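Local structure of cell wall surface anchor family protein (Streptococcus pneumoniae, 4OQ1) at residues Gln68-Leu73 with Glu124-Met129; Leu52-Leu57 with Gly106-Arg111; Thr29-Leu34 with Pro136-Ala141. The protein is an ancillary pilin of the pneumococcal pilus that probably helps to anchor the pilus to the bacterial cell wall. The protein carries 3 engineered substitutions. All blocks are in the same frame, centred on the assembly; numbering follows the deposited sequence.

Contact 1: residues Gln68-Leu73 with Glu124-Met129; sequences QIVRDL and EFLFEM
E124 meets V70 through its carboxylate oxygen OE1, a polar atom held by two donors. A water hydrogen-bonds to E124 OE1 at 2.8 Å and donates its other hydrogen to V70 O at 2.7 Å, spanning strand and helix; the second partner of OE1 is H74, through its ND1, just past the helical segment. With no direct hydrogen bond between the segments, this water is their polar link, and it serves two acceptors that could not bond to each other.

The rest is apolar packing, carried by three side chains. V70 lays its two methyls along the strand. CG1, anti to the backbone N (chi1 166°), rests 3.8 Å from the backbone oxygen E124 O, while CG2 lies 3.9 Å from L126 CG and also nears the backbone of F125. V70 and L126 overlap while heading opposite ways. I69 meets L126 roughly perpendicularly, with I69 CD1 at 3.8 Å from L126 CD1 and I69 CG2 beside both methyls of the leucine. One leucine thus receives two successive residues of a single helical turn.

Helix 66-73 illustrates how a short helix can cover one side of a sheet: the axis of segment 68-73 passes 8.3 Å from that of 124-129, their directions 138° apart. L126 turns to the helix, whereas F125 and F127 turn to the opposite side, where they meet strands 28-33 and 137-140. Y61 adds to the packing at I69, and strand 106-110, bonded along 120-129, brings Y109 against both L126 and L73.

Contact 2: residues Leu52-Leu57 with Gly106-Arg111; sequences LQVWKL and GLYYVR
W55 and Y109 hold each other through a reciprocal pair of backbone hydrogen bonds, Y109 N to W55 O at 2.8 Å and W55 N to Y109 O at 3.0 Å. They form the hydrogen-bonded pair of an antiparallel strand pairing inside the large sheet of the N-terminal domain; K56 and Y108 form the adjoining non-hydrogen-bonded pair. The next bond, L57 N to L107 O at 2.8 Å, is almost straight (171° at the hydrogen), and beside it L57 CD1 meets L107 CD2. A water accepts from K56 NZ and L107 N and donates to L57 O, tying the end of the lysine to both backbones; another joins Q53 O to R111 N where the strands splay.

Packing differs on the two faces. On the face of K56 and Y108, two neighbours of the opposite strand meet the CD1-CE1 side of the tyrosine ring: V54 CG2 reaches Y108 CD1 at 3.7 Å, and K56 CB and CG approach CE1 obliquely. The lysine chain is extended as far as CE and bends only at its last torsion, bringing NZ near G106 CA. Y108 OH is bonded to P104 O, and the ring also meets F127, on strand 120-129 at the other edge of 106-110.

On the other face the W55 and Y109 side chains run abreast, their ring planes at 45°, neither stacked nor edge-to-face. W55 CE3 approaches Y109 CD2 at 3.8 Å, and Y109 O lies at the indole edge, in its plane. K86 makes a cation-pi contact with the indole. R111 crosses it at a slant, CB 4.0 Å from W55 CZ3; its NH2 is bonded to H74 O, while NH1 donates to Y109 OH at 2.8 Å, in a bond tilted 21° from the guanidinium plane.

Contact 3: residues Thr29-Leu34 with Pro136-Ala141; sequences TLVLQL and PLVIVA
V31 bonds to two residues of the facing strand at once: its N donates to L137 O at 2.8 Å, and its O accepts from I139 N at 2.8 Å. Q33 repeats the pattern with I139 O and A141 N, and T29 O receives L137 N, giving the five-bond alternation of a parallel pairing.

L30 CG stands anti to the backbone N (chi1 174°), and CD1 beyond it reaches I139 CD1 at 3.8 Å and also touches L137 CD2. On the same face L32 CD2 rests against I139 CB. On the other face V31 CG2 presses on P136 CG at 3.6 Å, and Q33 extends across V138 and V140, its OE1 3.5 Å from V140 CG2. Its NE2 is bonded to Q97 OE1, and T29 OG1 is bonded to E135 OE2 beside the cis peptide before P136.

The contact joins the first strand, 28-33, to the last and outermost, 137-140, the one parallel pairing of an otherwise antiparallel sheet. Strand 98-103 flanks 28-33 on its other side, and the face bearing L30, L32 and I139 packs on F125 and F127 of strand 120-129.

How the contacts relate
All three contacts belong to the N-terminal domain, at one end of an elongated chain, and reach one sheet that bends back on itself. Contacts 1 and 2 are centred 8 Å apart and share a strand boundary: F125 O lies 2.9 Å from V110 N and F127 O the same from Y108 N, probable hydrogen bonds joining strands 120-129 and 106-110. Contact 3, centred about 15 Å from contact 1, packs against it through F127, whose CB lies 3.4 Å from I139 CD1. It closes a loop of chain within which contacts 1 and 2 are nested. Contacts 2 and 3, about 14 Å apart between centres, do not touch; strand 120-129 touches both.

Contact 1: residues Gln68-Leu73 with Glu124-Met129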
loop_
_atom_site.group_PDB
_atom_site.type_symbol
_atom_site.label_atom_id
_atom_site.label_comp_id
_atom_site.label_asym_id
_atom_site.label_seq_id
_atom_site.Cartn_x
_atom_site.Cartn_y
_atom_site.Cartn_z
ATOM N N GLN A 68 33.834 9.977 22.999
ATOM C CA GLN A 68 33.357 10.027 24.362
ATOM C C GLN A 68 32.370 11.202 24.559
ATOM O O GLN A 68 31.342 11.042 25.254
ATOM C CB GLN A 68 34.551 10.189 25.281
ATOM C CG GLN A 68 35.581 9.007 25.189
ATOM C CD GLN A 68 36.327 8.749 23.825
ATOM O OE1 GLN A 68 36.575 9.669 23.048
ATOM N NE2 GLN A 68 36.727 7.440 23.571
ATOM N N ILE A 69 32.653 12.328 23.939
ATOM C CA ILE A 69 31.788 13.531 24.042
ATOM C C ILE A 69 30.372 13.219 23.544
ATOM O O ILE A 69 29.340 13.400 24.264
ATOM C CB ILE A 69 32.398 14.737 23.319
ATOM C CG1 ILE A 69 33.645 15.284 24.021
ATOM C CG2 ILE A 69 31.367 15.930 23.206
ATOM C CD1 ILE A 69 34.383 16.232 23.092
ATOM N N VAL A 70 30.316 12.665 22.340
ATOM C CA VAL A 70 29.086 12.317 21.732
ATOM C C VAL A 70 28.332 11.313 22.578
ATOM O O VAL A 70 27.163 11.488 22.795
ATOM C CB VAL A 70 29.269 11.809 20.296
ATOM C CG1 VAL A 70 28.011 11.107 19.737
ATOM C CG2 VAL A 70 29.791 12.957 19.407
ATOM N N ARG A 71 29.028 10.254 23.053
ATOM C CA ARG A 71 28.407 9.424 24.095
ATOM C C ARG A 71 27.952 10.133 25.350
ATOM O O ARG A 71 26.910 9.784 25.943
ATOM C CB ARG A 71 29.416 8.318 24.502
ATOM C CG ARG A 71 28.860 7.345 25.544
ATOM C CD ARG A 71 29.970 6.591 26.235
ATOM N NE ARG A 71 30.927 6.115 25.250
ATOM C CZ ARG A 71 32.131 5.654 25.557
ATOM N NH1 ARG A 71 32.520 5.600 26.837
ATOM N NH2 ARG A 71 32.941 5.240 24.575
ATOM N N ASP A 72 28.712 11.076 25.836
ATOM C CA ASP A 72 28.357 11.693 27.101
ATOM C C ASP A 72 27.215 12.704 26.949
ATOM O O ASP A 72 26.470 12.963 27.892
ATOM C CB ASP A 72 29.529 12.357 27.817
ATOM C CG ASP A 72 30.605 11.315 28.292
ATOM O OD1 ASP A 72 30.297 10.105 28.427
ATOM O OD2 ASP A 72 31.737 11.735 28.493
ATOM N N LEU A 73 27.042 13.241 25.756
ATOM C CA LEU A 73 25.862 14.048 25.544
ATOM C C LEU A 73 24.580 13.357 25.019
ATOM O O LEU A 73 23.549 14.000 24.920
ATOM C CB LEU A 73 26.252 15.151 24.590
ATOM C CG LEU A 73 27.353 16.039 25.105
ATOM C CD1 LEU A 73 27.757 16.914 23.943
ATOM C CD2 LEU A 73 26.944 16.807 26.311
ATOM N N GLU A 124 23.669 12.653 15.769
ATOM C CA GLU A 124 24.490 13.145 16.797
ATOM C C GLU A 124 25.926 13.049 16.466
ATOM O O GLU A 124 26.452 11.920 16.406
ATOM C CB GLU A 124 24.227 12.382 18.027
ATOM C CG GLU A 124 22.760 12.634 18.480
ATOM C CD GLU A 124 22.340 11.784 19.712
ATOM O OE1 GLU A 124 23.187 11.118 20.319
ATOM O OE2 GLU A 124 21.137 11.831 20.044
ATOM N N PHE A 125 26.554 14.218 16.271
ATOM C CA PHE A 125 27.968 14.212 15.954
ATOM C C PHE A 125 28.613 15.536 16.323
ATOM O O PHE A 125 27.916 16.561 16.598
ATOM C CB PHE A 125 28.199 13.898 14.468
ATOM C CG PHE A 125 27.498 14.835 13.528
ATOM C CD1 PHE A 125 26.148 14.717 13.201
ATOM C CD2 PHE A 125 28.197 15.886 12.964
ATOM C CE1 PHE A 125 25.557 15.639 12.373
ATOM C CE2 PHE A 125 27.602 16.774 12.120
ATOM C CZ PHE A 125 26.295 16.633 11.785
ATOM N N LEU A 126 29.930 15.573 16.184
ATOM C CA LEU A 126 30.621 16.822 16.349
ATOM C C LEU A 126 31.260 17.110 15.032
ATOM O O LEU A 126 31.586 16.196 14.295
ATOM C CB LEU A 126 31.789 16.672 17.349
ATOM C CG LEU A 126 31.615 16.327 18.811
ATOM C CD1 LEU A 126 32.917 16.504 19.559
ATOM C CD2 LEU A 126 30.584 17.223 19.386
ATOM N N PHE A 127 31.412 18.374 14.770
ATOM C CA PHE A 127 32.334 18.809 13.735
ATOM C C PHE A 127 33.240 19.988 14.182
ATOM O O PHE A 127 32.827 20.835 14.946
ATOM C CB PHE A 127 31.570 19.094 12.421
ATOM C CG PHE A 127 30.647 20.270 12.432
ATOM C CD1 PHE A 127 31.094 21.537 12.053
ATOM C CD2 PHE A 127 29.360 20.133 12.904
ATOM C CE1 PHE A 127 30.242 22.630 11.993
ATOM C CE2 PHE A 127 28.496 21.232 12.922
ATOM C CZ PHE A 127 28.935 22.478 12.496
ATOM N N GLU A 128 34.398 20.157 13.518
ATOM C CA GLU A 128 35.306 21.210 13.972
ATOM C C GLU A 128 35.728 22.000 12.743
ATOM O O GLU A 128 36.094 21.397 11.726
ATOM C CB GLU A 128 36.467 20.601 14.719
ATOM C CG GLU A 128 37.485 21.658 15.126
ATOM C CD GLU A 128 38.640 21.118 15.882
ATOM O OE1 GLU A 128 38.786 21.534 17.021
ATOM O OE2 GLU A 128 39.395 20.275 15.352
ATOM N N MET A 129 35.533 23.331 12.833
ATOM C CA MET A 129 36.122 24.316 11.906
ATOM C C MET A 129 37.395 25.011 12.493
ATOM O O MET A 129 37.345 25.639 13.504
ATOM C CB MET A 129 35.021 25.333 11.658
ATOM C CG MET A 129 33.819 24.690 10.946
ATOM S SD MET A 129 34.305 23.912 9.383
ATOM C CE MET A 129 32.661 23.878 8.629
HETATM O O HOH W 1 25.176 12.772 21.459
#

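Contact 2: residues Leu52-Leu57 with Gly106-Arg111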
loop_
_atom_site.group_PDB
_atom_site.type_symbol
_atom_site.label_atom_id
_atom_site.label_comp_id
_atom_site.label_asym_id
_atom_site.label_seq_id
_atom_site.Cartn_x
_atom_site.Cartn_y
_atom_site.Cartn_z
ATOM N N LEU A 52 20.378 24.730 10.585
ATOM C CA LEU A 52 21.016 23.673 11.420
ATOM C C LEU A 52 21.257 24.174 12.840
ATOM O O LEU A 52 21.976 25.131 13.050
ATOM C CB LEU A 52 22.283 23.233 10.767
ATOM C CG LEU A 52 22.909 22.048 11.501
ATOM C CD1 LEU A 52 22.191 20.689 11.217
ATOM C CD2 LEU A 52 24.360 21.991 11.149
ATOM N N GLN A 53 20.564 23.617 13.817
ATOM C CA GLN A 53 20.773 23.955 15.192
ATOM C C GLN A 53 22.051 23.293 15.710
ATOM O O GLN A 53 22.255 22.054 15.472
ATOM C CB GLN A 53 19.621 23.432 16.060
ATOM C CG GLN A 53 18.258 24.017 15.679
ATOM C CD GLN A 53 18.223 25.523 15.805
ATOM O OE1 GLN A 53 18.758 26.124 16.742
ATOM N NE2 GLN A 53 17.638 26.132 14.829
ATOM N N VAL A 54 22.896 24.075 16.382
ATOM C CA VAL A 54 24.118 23.564 16.979
ATOM C C VAL A 54 24.388 24.104 18.403
ATOM O O VAL A 54 23.819 25.123 18.848
ATOM C CB VAL A 54 25.357 23.824 16.089
ATOM C CG1 VAL A 54 25.163 23.353 14.681
ATOM C CG2 VAL A 54 25.768 25.304 16.110
ATOM N N TRP A 55 25.279 23.442 19.104
ATOM C CA TRP A 55 25.858 23.986 20.283
ATOM C C TRP A 55 27.303 24.143 20.045
ATOM O O TRP A 55 27.969 23.163 19.688
ATOM C CB TRP A 55 25.673 23.017 21.430
ATOM C CG TRP A 55 24.260 22.850 21.924
ATOM C CD1 TRP A 55 23.695 23.468 23.027
ATOM C CD2 TRP A 55 23.240 22.080 21.349
ATOM N NE1 TRP A 55 22.404 23.104 23.180
ATOM C CE2 TRP A 55 22.058 22.279 22.160
ATOM C CE3 TRP A 55 23.153 21.295 20.219
ATOM C CZ2 TRP A 55 20.883 21.635 21.903
ATOM C CZ3 TRP A 55 21.967 20.645 19.925
ATOM C CH2 TRP A 55 20.838 20.828 20.773
ATOM N N LYS A 56 27.848 25.296 20.361
ATOM C CA LYS A 56 29.304 25.540 20.212
ATOM C C LYS A 56 29.979 25.276 21.545
ATOM O O LYS A 56 29.588 25.853 22.589
ATOM C CB LYS A 56 29.532 27.000 19.769
ATOM C CG LYS A 56 31.022 27.385 19.527
ATOM C CD LYS A 56 31.217 28.901 19.189
ATOM C CE LYS A 56 32.641 29.186 18.741
ATOM N NZ LYS A 56 33.703 28.736 19.680
ATOM N N LEU A 57 30.896 24.323 21.544
ATOM C CA LEU A 57 31.490 23.833 22.772
ATOM C C LEU A 57 32.605 24.780 23.245
ATOM O O LEU A 57 33.210 25.399 22.453
ATOM C CB LEU A 57 32.040 22.383 22.641
ATOM C CG LEU A 57 31.230 21.226 22.065
ATOM C CD1 LEU A 57 31.911 19.823 22.150
ATOM C CD2 LEU A 57 29.939 21.112 22.763
ATOM N N GLY A 106 35.288 26.873 15.335
ATOM C CA GLY A 106 34.747 26.330 16.573
ATOM C C GLY A 106 34.509 24.832 16.543
ATOM O O GLY A 106 34.677 24.174 15.521
ATOM N N LEU A 107 34.134 24.258 17.700
ATOM C CA LEU A 107 33.870 22.845 17.798
ATOM C C LEU A 107 32.383 22.761 18.166
ATOM O O LEU A 107 31.944 23.377 19.082
ATOM C CB LEU A 107 34.748 22.218 18.853
ATOM C CG LEU A 107 34.511 20.752 19.198
ATOM C CD1 LEU A 107 34.720 19.847 18.013
ATOM C CD2 LEU A 107 35.398 20.338 20.362
ATOM N N TYR A 108 31.638 22.075 17.331
ATOM C CA TYR A 108 30.190 22.190 17.290
ATOM C C TYR A 108 29.542 20.814 17.493
ATOM O O TYR A 108 30.047 19.838 17.025
ATOM C CB TYR A 108 29.810 22.753 16.002
ATOM C CG TYR A 108 30.216 24.179 15.802
ATOM C CD1 TYR A 108 29.478 25.219 16.302
ATOM C CD2 TYR A 108 31.280 24.469 14.917
ATOM C CE1 TYR A 108 29.848 26.542 16.074
ATOM C CE2 TYR A 108 31.648 25.778 14.631
ATOM C CZ TYR A 108 30.945 26.819 15.219
ATOM O OH TYR A 108 31.304 28.096 14.934
ATOM N N TYR A 109 28.467 20.744 18.296
ATOM C CA TYR A 109 27.737 19.523 18.483
ATOM C C TYR A 109 26.392 19.669 17.779
ATOM O O TYR A 109 25.722 20.716 17.898
ATOM C CB TYR A 109 27.459 19.354 20.011
ATOM C CG TYR A 109 26.569 18.250 20.393
ATOM C CD1 TYR A 109 26.869 16.921 20.054
ATOM C CD2 TYR A 109 25.505 18.470 21.247
ATOM C CE1 TYR A 109 26.015 15.864 20.446
ATOM C CE2 TYR A 109 24.646 17.454 21.601
ATOM C CZ TYR A 109 24.920 16.131 21.272
ATOM O OH TYR A 109 24.150 15.059 21.699
ATOM N N VAL A 110 25.977 18.611 17.086
ATOM C CA VAL A 110 24.659 18.544 16.355
ATOM C C VAL A 110 23.877 17.345 16.907
ATOM O O VAL A 110 24.466 16.305 17.223
ATOM C CB VAL A 110 24.872 18.342 14.859
ATOM C CG1 VAL A 110 23.575 18.176 14.061
ATOM C CG2 VAL A 110 25.721 19.474 14.314
ATOM N N ARG A 111 22.594 17.558 17.116
ATOM C CA ARG A 111 21.658 16.522 17.478
ATOM C C ARG A 111 20.622 16.145 16.426
ATOM O O ARG A 111 20.076 15.033 16.444
ATOM C CB ARG A 111 20.921 16.985 18.706
ATOM C CG ARG A 111 21.596 16.489 19.984
ATOM C CD ARG A 111 20.820 16.779 21.263
ATOM N NE ARG A 111 19.934 15.688 21.633
ATOM C CZ ARG A 111 20.312 14.622 22.316
ATOM N NH1 ARG A 111 21.581 14.491 22.683
ATOM N NH2 ARG A 111 19.418 13.708 22.669
HETATM O O HOH W 2 20.961 19.890 16.412
HETATM O O HOH W 3 34.098 26.064 20.080
#

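Contact 3: residues Thr29-Leu34 with Pro136-Ala141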
loop_
_atom_site.group_PDB
_atom_site.type_symbol
_atom_site.label_atom_id
_atom_site.label_comp_id
_atom_site.label_asym_id
_atom_site.label_seq_id
_atom_site.Cartn_x
_atom_site.Cartn_y
_atom_site.Cartn_z
ATOM N N THR A 29 32.127 26.485 5.240
ATOM C CA THR A 29 30.990 25.706 4.779
ATOM C C THR A 29 31.118 24.206 5.177
ATOM O O THR A 29 32.170 23.571 5.006
ATOM C CB THR A 29 30.841 25.779 3.251
ATOM O OG1 THR A 29 30.674 27.143 2.851
ATOM C CG2 THR A 29 29.645 24.985 2.821
ATOM N N LEU A 30 30.002 23.681 5.695
ATOM C CA LEU A 30 29.874 22.253 6.012
ATOM C C LEU A 30 28.906 21.579 5.002
ATOM O O LEU A 30 27.832 22.034 4.735
ATOM C CB LEU A 30 29.339 22.060 7.459
ATOM C CG LEU A 30 29.010 20.608 7.867
ATOM C CD1 LEU A 30 30.158 19.692 7.985
ATOM C CD2 LEU A 30 28.172 20.674 9.175
ATOM N N VAL A 31 29.381 20.487 4.431
ATOM C CA VAL A 31 28.579 19.636 3.510
ATOM C C VAL A 31 28.140 18.350 4.322
ATOM O O VAL A 31 28.993 17.710 4.995
ATOM C CB VAL A 31 29.469 19.270 2.255
ATOM C CG1 VAL A 31 28.981 18.049 1.508
ATOM C CG2 VAL A 31 29.566 20.435 1.274
ATOM N N LEU A 32 26.825 18.078 4.358
ATOM C CA LEU A 32 26.249 16.901 5.001
ATOM C C LEU A 32 25.637 15.992 3.928
ATOM O O LEU A 32 24.810 16.382 3.139
ATOM C CB LEU A 32 25.155 17.308 6.006
ATOM C CG LEU A 32 25.688 18.098 7.210
ATOM C CD1 LEU A 32 24.622 18.701 8.056
ATOM C CD2 LEU A 32 26.561 17.199 8.070
ATOM N N GLN A 33 26.075 14.750 3.889
ATOM C CA GLN A 33 25.484 13.771 3.011
ATOM C C GLN A 33 24.635 12.862 3.914
ATOM O O GLN A 33 25.028 12.527 5.031
ATOM C CB GLN A 33 26.616 13.058 2.263
ATOM C CG GLN A 33 27.312 13.930 1.237
ATOM C CD GLN A 33 28.691 13.443 0.800
ATOM O OE1 GLN A 33 29.182 12.397 1.236
ATOM N NE2 GLN A 33 29.304 14.176 -0.117
ATOM N N LEU A 34 23.445 12.487 3.454
ATOM C CA LEU A 34 22.504 11.738 4.272
ATOM C C LEU A 34 22.152 10.373 3.660
ATOM O O LEU A 34 22.240 10.190 2.415
ATOM C CB LEU A 34 21.217 12.503 4.416
ATOM C CG LEU A 34 21.302 13.946 4.876
ATOM C CD1 LEU A 34 19.900 14.454 5.002
ATOM C CD2 LEU A 34 22.069 14.128 6.197
ATOM N N PRO A 136 34.934 22.661 1.160
ATOM C CA PRO A 136 34.128 22.511 2.408
ATOM C C PRO A 136 34.585 21.309 3.280
ATOM O O PRO A 136 35.354 20.436 2.846
ATOM C CB PRO A 136 32.746 22.239 1.861
ATOM C CG PRO A 136 33.040 21.364 0.694
ATOM C CD PRO A 136 34.373 21.828 0.084
ATOM N N LEU A 137 34.150 21.304 4.534
ATOM C CA LEU A 137 34.247 20.100 5.347
ATOM C C LEU A 137 33.082 19.167 4.922
ATOM O O LEU A 137 31.983 19.591 4.859
ATOM C CB LEU A 137 34.087 20.496 6.827
ATOM C CG LEU A 137 34.249 19.362 7.796
ATOM C CD1 LEU A 137 35.613 18.655 7.733
ATOM C CD2 LEU A 137 34.034 19.882 9.171
ATOM N N VAL A 138 33.350 17.892 4.721
ATOM C CA VAL A 138 32.349 16.886 4.296
ATOM C C VAL A 138 32.099 15.853 5.388
ATOM O O VAL A 138 32.995 15.124 5.754
ATOM C CB VAL A 138 32.809 16.100 3.031
ATOM C CG1 VAL A 138 31.736 15.134 2.610
ATOM C CG2 VAL A 138 33.184 17.079 1.906
ATOM N N ILE A 139 30.886 15.789 5.897
ATOM C CA ILE A 139 30.490 14.759 6.840
ATOM C C ILE A 139 29.305 13.926 6.316
ATOM O O ILE A 139 28.285 14.462 5.920
ATOM C CB ILE A 139 30.047 15.384 8.152
ATOM C CG1 ILE A 139 31.297 15.940 8.826
ATOM C CG2 ILE A 139 29.305 14.391 9.050
ATOM C CD1 ILE A 139 31.075 16.621 10.104
ATOM N N VAL A 140 29.459 12.615 6.408
ATOM C CA VAL A 140 28.426 11.671 6.013
ATOM C C VAL A 140 27.671 11.311 7.316
ATOM O O VAL A 140 28.182 10.542 8.131
ATOM C CB VAL A 140 29.011 10.403 5.338
ATOM C CG1 VAL A 140 27.900 9.537 4.780
ATOM C CG2 VAL A 140 30.019 10.695 4.233
ATOM N N ALA A 141 26.479 11.863 7.523
ATOM C CA ALA A 141 25.860 11.810 8.867
ATOM C C ALA A 141 25.025 10.539 9.057
ATOM O O ALA A 141 24.182 10.238 8.202
ATOM C CB ALA A 141 24.929 12.994 9.006
#